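Local coordinates for putative methyltransferase protein (Bacteroides fragilis, PDB 5BP9) that probably catalyses S-adenosylmethionine-dependent methyl transfer and binds the product S-adenosyl-L-homocysteine, at residues 48-59 with 132-142. Sequence-based numbering, arbitrary orientation.
Sequences DPMGAAIADFYH and SPLSVEVMKLR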
ATOM      1  N   ASP A  48      11.387  -0.202 -13.056  1.00 13.40           N
ATOM      2  CA  ASP A  48      10.855   0.421 -11.835  1.00 13.92           C
ATOM      3  C   ASP A  48      10.407   1.849 -12.148  1.00 12.56           C
ATOM      4  O   ASP A  48      11.077   2.840 -11.778  1.00 13.65           O
ATOM      5  CB  ASP A  48      11.912   0.411 -10.727  1.00 14.20           C
ATOM      6  CG  ASP A  48      11.433   1.060  -9.442  1.00 15.05           C
ATOM      7  OD1 ASP A  48      10.190   1.307  -9.280  1.00 15.51           O
ATOM      8  OD2 ASP A  48      12.319   1.350  -8.613  1.00 19.21           O
ATOM      9  N   PRO A  49       9.266   1.976 -12.833  1.00 13.39           N
ATOM     10  CA  PRO A  49       8.846   3.332 -13.257  1.00 12.97           C
ATOM     11  C   PRO A  49       8.501   4.288 -12.109  1.00 11.96           C
ATOM     12  O   PRO A  49       8.863   5.461 -12.183  1.00 13.44           O
ATOM     13  CB  PRO A  49       7.605   3.054 -14.117  1.00 13.08           C
ATOM     14  CG  PRO A  49       7.122   1.704 -13.627  1.00 13.12           C
ATOM     15  CD  PRO A  49       8.354   0.930 -13.338  1.00 14.92           C
HETATM   16  N   MSE A  50       7.801   3.790 -11.068  1.00 12.64           N
HETATM   17  CA  MSE A  50       7.446   4.684  -9.956  1.00 11.86           C
HETATM   18  C   MSE A  50       8.692   5.111  -9.191  1.00 13.21           C
HETATM   19  O   MSE A  50       8.839   6.302  -8.846  1.00 12.63           O
HETATM   20  CB  MSE A  50       6.393   4.064  -9.057  1.00 12.44           C
HETATM   21  CG  MSE A  50       5.997   4.968  -7.901  1.00 14.55           C
HETATM   22 SE   MSE A  50       4.591   4.180  -6.778  1.00 17.88          SE
HETATM   23  CE  MSE A  50       3.038   4.937  -7.677  1.00 21.33           C
ATOM     24  N   GLY A  51       9.594   4.175  -8.917  1.00 12.38           N
ATOM     25  CA  GLY A  51      10.871   4.520  -8.290  1.00 14.12           C
ATOM     26  C   GLY A  51      11.662   5.524  -9.106  1.00 13.71           C
ATOM     27  O   GLY A  51      12.258   6.467  -8.571  1.00 13.89           O
ATOM     28  N   ALA A  52      11.686   5.335 -10.423  1.00 13.56           N
ATOM     29  CA  ALA A  52      12.427   6.261 -11.283  1.00 13.72           C
ATOM     30  C   ALA A  52      11.837   7.673 -11.221  1.00 13.16           C
ATOM     31  O   ALA A  52      12.584   8.656 -11.239  1.00 14.90           O
ATOM     32  CB  ALA A  52      12.416   5.738 -12.697  1.00 15.31           C
ATOM     33  N   ALA A  53      10.505   7.778 -11.175  1.00 12.85           N
ATOM     34  CA  ALA A  53       9.834   9.081 -11.038  1.00 13.21           C
ATOM     35  C   ALA A  53      10.194   9.781  -9.739  1.00 15.70           C
ATOM     36  O   ALA A  53      10.550  10.986  -9.727  1.00 15.22           O
ATOM     37  CB  ALA A  53       8.342   8.921 -11.125  1.00 13.59           C
ATOM     38  N   ILE A  54      10.126   9.006  -8.659  1.00 13.44           N
ATOM     39  CA  ILE A  54      10.466   9.459  -7.310  1.00 15.60           C
ATOM     40  C   ILE A  54      11.922   9.915  -7.266  1.00 14.42           C
ATOM     41  O   ILE A  54      12.214  10.981  -6.689  1.00 16.80           O
ATOM     42  CB  ILE A  54      10.166   8.329  -6.259  1.00 18.33           C
ATOM     43  CG1 ILE A  54       8.650   8.211  -6.068  1.00 16.96           C
ATOM     44  CG2 ILE A  54      10.862   8.569  -4.901  1.00 19.90           C
ATOM     45  CD1 ILE A  54       8.192   6.956  -5.336  1.00 19.28           C
ATOM     46  N   ALA A  55      12.826   9.127  -7.848  1.00 14.91           N
ATOM     47  CA  ALA A  55      14.258   9.478  -7.863  1.00 14.54           C
ATOM     48  C   ALA A  55      14.545  10.736  -8.676  1.00 15.56           C
ATOM     49  O   ALA A  55      15.306  11.611  -8.225  1.00 19.38           O
ATOM     50  CB  ALA A  55      15.082   8.296  -8.345  1.00 19.44           C
ATOM     51  N   ASP A  56      13.899  10.890  -9.827  1.00 16.70           N
ATOM     52  CA  ASP A  56      14.049  12.135 -10.590  1.00 19.04           C
ATOM     53  C   ASP A  56      13.644  13.349  -9.769  1.00 20.45           C
ATOM     54  O   ASP A  56      14.371  14.357  -9.722  1.00 22.58           O
ATOM     55  CB  ASP A  56      13.217  12.098 -11.865  1.00 19.04           C
ATOM     56  CG  ASP A  56      14.013  11.831 -13.083  1.00 25.70           C
ATOM     57  OD1 ASP A  56      15.234  11.544 -12.998  1.00 28.66           O
ATOM     58  OD2 ASP A  56      13.376  11.902 -14.156  1.00 24.71           O
ATOM     59  N   PHE A  57      12.487  13.261  -9.122  1.00 17.60           N
ATOM     60  CA  PHE A  57      11.978  14.374  -8.341  1.00 20.99           C
ATOM     61  C   PHE A  57      12.869  14.671  -7.130  1.00 22.64           C
ATOM     62  O   PHE A  57      13.122  15.840  -6.789  1.00 24.05           O
ATOM     63  CB  PHE A  57      10.550  14.110  -7.873  1.00 23.81           C
ATOM     64  CG  PHE A  57       9.873  15.326  -7.300  1.00 29.95           C
ATOM     65  CD1 PHE A  57       9.310  16.279  -8.139  1.00 29.19           C
ATOM     66  CD2 PHE A  57       9.820  15.526  -5.925  1.00 30.95           C
ATOM     67  CE1 PHE A  57       8.695  17.404  -7.619  1.00 35.95           C
ATOM     68  CE2 PHE A  57       9.202  16.647  -5.403  1.00 33.45           C
ATOM     69  CZ  PHE A  57       8.638  17.586  -6.252  1.00 42.18           C
ATOM     70  N   TYR A  58      13.349  13.622  -6.473  1.00 18.29           N
ATOM     71  CA  TYR A  58      14.208  13.818  -5.322  1.00 20.28           C
ATOM     72  C   TYR A  58      15.534  14.484  -5.737  1.00 20.79           C
ATOM     73  O   TYR A  58      15.999  15.430  -5.085  1.00 24.88           O
ATOM     74  CB  TYR A  58      14.496  12.488  -4.599  1.00 22.46           C
ATOM     75  CG  TYR A  58      15.485  12.735  -3.477  1.00 19.67           C
ATOM     76  CD1 TYR A  58      15.081  13.405  -2.322  1.00 25.32           C
ATOM     77  CD2 TYR A  58      16.805  12.404  -3.619  1.00 21.79           C
ATOM     78  CE1 TYR A  58      15.983  13.703  -1.314  1.00 25.34           C
ATOM     79  CE2 TYR A  58      17.736  12.698  -2.615  1.00 27.29           C
ATOM     80  CZ  TYR A  58      17.314  13.333  -1.477  1.00 22.85           C
ATOM     81  OH  TYR A  58      18.215  13.617  -0.493  1.00 28.40           O
ATOM     82  N   HIS A  59      16.161  13.963  -6.782  1.00 20.71           N
ATOM     83  CA  HIS A  59      17.480  14.457  -7.179  1.00 24.55           C
ATOM     84  C   HIS A  59      17.389  15.801  -7.897  1.00 28.32           C
ATOM     85  O   HIS A  59      18.286  16.629  -7.725  1.00 31.15           O
ATOM     86  CB  HIS A  59      18.230  13.419  -8.018  1.00 26.17           C
ATOM     87  CG  HIS A  59      18.611  12.182  -7.260  1.00 30.00           C
ATOM     88  ND1 HIS A  59      19.556  12.189  -6.253  1.00 34.70           N
ATOM     89  CD2 HIS A  59      18.207  10.894  -7.386  1.00 33.11           C
ATOM     90  CE1 HIS A  59      19.692  10.965  -5.771  1.00 29.15           C
ATOM     91  NE2 HIS A  59      18.877  10.161  -6.438  1.00 29.43           N
ATOM     92  N   SER A 132      10.608  -1.603  -4.637  1.00 11.32           N
ATOM     93  CA  SER A 132      11.212  -0.684  -5.612  1.00 11.66           C
ATOM     94  C   SER A 132      12.616  -0.274  -5.144  1.00 12.26           C
ATOM     95  O   SER A 132      12.731   0.378  -4.101  1.00 12.47           O
ATOM     96  CB  SER A 132      10.360   0.568  -5.772  1.00 13.22           C
ATOM     97  OG  SER A 132      11.093   1.612  -6.396  1.00 14.49           O
ATOM     98  N   PRO A 133      13.662  -0.568  -5.939  1.00 13.27           N
ATOM     99  CA  PRO A 133      15.002  -0.212  -5.448  1.00 13.02           C
ATOM    100  C   PRO A 133      15.240   1.282  -5.406  1.00 13.09           C
ATOM    101  O   PRO A 133      15.890   1.781  -4.472  1.00 14.77           O
ATOM    102  CB  PRO A 133      15.947  -0.894  -6.435  1.00 14.41           C
ATOM    103  CG  PRO A 133      15.131  -1.058  -7.670  1.00 16.79           C
ATOM    104  CD  PRO A 133      13.729  -1.295  -7.212  1.00 14.07           C
ATOM    105  N   LEU A 134      14.706   2.007  -6.379  1.00 13.57           N
ATOM    106  CA  LEU A 134      14.904   3.442  -6.445  1.00 12.76           C
ATOM    107  C   LEU A 134      14.099   4.175  -5.358  1.00 14.81           C
ATOM    108  O   LEU A 134      14.533   5.222  -4.853  1.00 16.67           O
ATOM    109  CB  LEU A 134      14.590   3.964  -7.854  1.00 15.05           C
ATOM    110  CG  LEU A 134      15.596   3.548  -8.929  1.00 18.27           C
ATOM    111  CD1 LEU A 134      15.059   3.756 -10.335  1.00 23.90           C
ATOM    112  CD2 LEU A 134      16.910   4.287  -8.727  1.00 25.41           C
ATOM    113  N   SER A 135      12.937   3.631  -4.977  1.00 12.80           N
ATOM    114  CA  SER A 135      12.172   4.182  -3.869  1.00 12.79           C
ATOM    115  C   SER A 135      12.937   4.036  -2.565  1.00 11.69           C
ATOM    116  O   SER A 135      13.009   4.984  -1.787  1.00 14.01           O
ATOM    117  CB  SER A 135      10.804   3.527  -3.771  1.00 14.07           C
ATOM    118  OG  SER A 135      10.031   3.762  -4.945  1.00 15.37           O
ATOM    119  N   VAL A 136      13.518   2.865  -2.340  1.00 12.04           N
ATOM    120  CA  VAL A 136      14.327   2.639  -1.141  1.00 12.26           C
ATOM    121  C   VAL A 136      15.551   3.564  -1.096  1.00 13.19           C
ATOM    122  O   VAL A 136      15.861   4.128  -0.017  1.00 14.38           O
ATOM    123  CB  VAL A 136      14.677   1.144  -0.984  1.00 11.80           C
ATOM    124  CG1 VAL A 136      15.711   0.905   0.112  1.00 14.97           C
ATOM    125  CG2 VAL A 136      13.406   0.324  -0.745  1.00 13.01           C
ATOM    126  N   GLU A 137      16.192   3.781  -2.256  1.00 13.44           N
ATOM    127  CA  GLU A 137      17.304   4.749  -2.373  1.00 15.86           C
ATOM    128  C   GLU A 137      16.882   6.099  -1.857  1.00 15.57           C
ATOM    129  O   GLU A 137      17.550   6.688  -1.021  1.00 17.64           O
ATOM    130  CB  GLU A 137      17.746   4.925  -3.850  1.00 18.10           C
ATOM    131  CG  GLU A 137      18.534   6.203  -4.191  1.00 21.50           C
ATOM    132  CD  GLU A 137      18.980   6.264  -5.646  1.00 19.32           C
ATOM    133  OE1 GLU A 137      18.797   7.346  -6.260  1.00 27.20           O
ATOM    134  OE2 GLU A 137      19.492   5.226  -6.147  1.00 26.67           O
ATOM    135  N   VAL A 138      15.777   6.596  -2.392  1.00 14.68           N
ATOM    136  CA  VAL A 138      15.261   7.902  -2.024  1.00 15.13           C
ATOM    137  C   VAL A 138      14.912   7.986  -0.555  1.00 16.87           C
ATOM    138  O   VAL A 138      15.276   8.963   0.098  1.00 17.14           O
ATOM    139  CB  VAL A 138      14.084   8.322  -2.934  1.00 16.70           C
ATOM    140  CG1 VAL A 138      13.322   9.549  -2.399  1.00 18.83           C
ATOM    141  CG2 VAL A 138      14.619   8.581  -4.340  1.00 20.95           C
HETATM  142  N   MSE A 139      14.214   6.983  -0.032  1.00 14.65           N
HETATM  143  CA  MSE A 139      13.910   6.950   1.386  1.00 14.59           C
HETATM  144  C   MSE A 139      15.157   7.113   2.222  1.00 15.23           C
HETATM  145  O   MSE A 139      15.154   7.887   3.193  1.00 15.37           O
HETATM  146  CB  MSE A 139      13.201   5.655   1.831  1.00 13.51           C
HETATM  147  CG  MSE A 139      11.777   5.669   1.310  1.00 14.67           C
HETATM  148 SE   MSE A 139      10.698   4.332   2.243  1.00 16.66          SE
HETATM  149  CE  MSE A 139      10.974   2.941   0.907  1.00 17.14           C
ATOM    150  N   LYS A 140      16.218   6.384   1.878  1.00 13.80           N
ATOM    151  CA  LYS A 140      17.448   6.470   2.677  1.00 13.43           C
ATOM    152  C   LYS A 140      18.042   7.869   2.639  1.00 15.99           C
ATOM    153  O   LYS A 140      18.421   8.454   3.680  1.00 19.17           O
ATOM    154  CB  LYS A 140      18.454   5.425   2.213  1.00 14.91           C
ATOM    155  CG  LYS A 140      18.054   3.993   2.501  1.00 15.48           C
ATOM    156  CD  LYS A 140      19.069   3.006   1.981  1.00 14.49           C
ATOM    157  CE  LYS A 140      18.765   1.559   2.308  1.00 17.46           C
ATOM    158  NZ  LYS A 140      18.755   1.257   3.761  1.00 16.14           N
ATOM    159  N   LEU A 141      18.088   8.431   1.455  1.00 14.50           N
ATOM    160  CA  LEU A 141      18.661   9.765   1.268  1.00 16.48           C
ATOM    161  C   LEU A 141      17.835  10.872   1.899  1.00 17.29           C
ATOM    162  O   LEU A 141      18.404  11.896   2.336  1.00 20.57           O
ATOM    163  CB  LEU A 141      18.947  10.018  -0.223  1.00 16.34           C
ATOM    164  CG  LEU A 141      19.935   9.059  -0.895  1.00 17.65           C
ATOM    165  CD1 LEU A 141      20.030   9.341  -2.391  1.00 16.64           C
ATOM    166  CD2 LEU A 141      21.311   9.129  -0.253  1.00 19.71           C
ATOM    167  N   ARG A 142      16.526  10.653   2.022  1.00 17.11           N
ATOM    168  CA  ARG A 142      15.622  11.595   2.729  1.00 15.95           C
ATOM    169  C   ARG A 142      15.677  11.495   4.253  1.00 16.11           C
ATOM    170  O   ARG A 142      15.084  12.331   4.963  1.00 21.88           O
ATOM    171  CB  ARG A 142      14.178  11.417   2.291  1.00 18.05           C
ATOM    172  CG  ARG A 142      13.935  11.788   0.852  1.00 18.35           C
ATOM    173  CD  ARG A 142      12.458  11.634   0.503  1.00 18.59           C
ATOM    174  NE  ARG A 142      11.679  12.773   0.979  1.00 23.29           N
ATOM    175  CZ  ARG A 142      10.356  12.816   1.123  1.00 23.87           C
ATOM    176  NH1 ARG A 142       9.587  11.767   0.866  1.00 24.38           N
ATOM    177  NH2 ARG A 142       9.791  13.942   1.548  1.00 29.73           N
TER
HETATM  178  O   HOH W   1      17.335  14.863   1.727  1.00 42.21           O
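D48 and S132, the N-cap residues of helices 49-60 and 133-142, meet through a short hydrogen bond in which S132 OG donates to D48 OD2 (2.5 Å) on the syn side, somewhat out of the carboxylate plane. The D48 carboxylate divides its work: OD1 caps its own helix by accepting from G51 N, met from above the carboxylate plane, while OD2 also takes a long, weak bond from L134 N (3.3 Å). S132 OG also accepts from S135 N, so the OG-OD2 bond joins two N-caps.

The backbones pack closely at G51, whose CA is 4.6 Å from L134 CA, and L134 CB rests on G51 O. One turn on, V138 fills the interface with both branches: CG1 lies against I54 CG2 (3.6 Å) and CG2 against A55 CA. Y58 keeps its CB against V138 CG1, and its ring, carried out past that valine (chi1 175°, CG anti to N), slants across 133-142 to place CE1 at R142 CG (3.5 Å) and CE2 at L141 CB.

Toward the surface, H59 NE2 donates an almost straight bond to E137 OE1 (2.8 Å, 169°), with OE1 near the imidazole plane. A water bridges Y58 OH and L141 O.

The helices run roughly parallel, 30° apart, packing an N-terminal helix against the helix after strand 125-130 of the Rossmann-like methyltransferase fold; M50 and S132 both touch S-adenosyl-L-homocysteine, so the paired helix starts border the cofactor pocket.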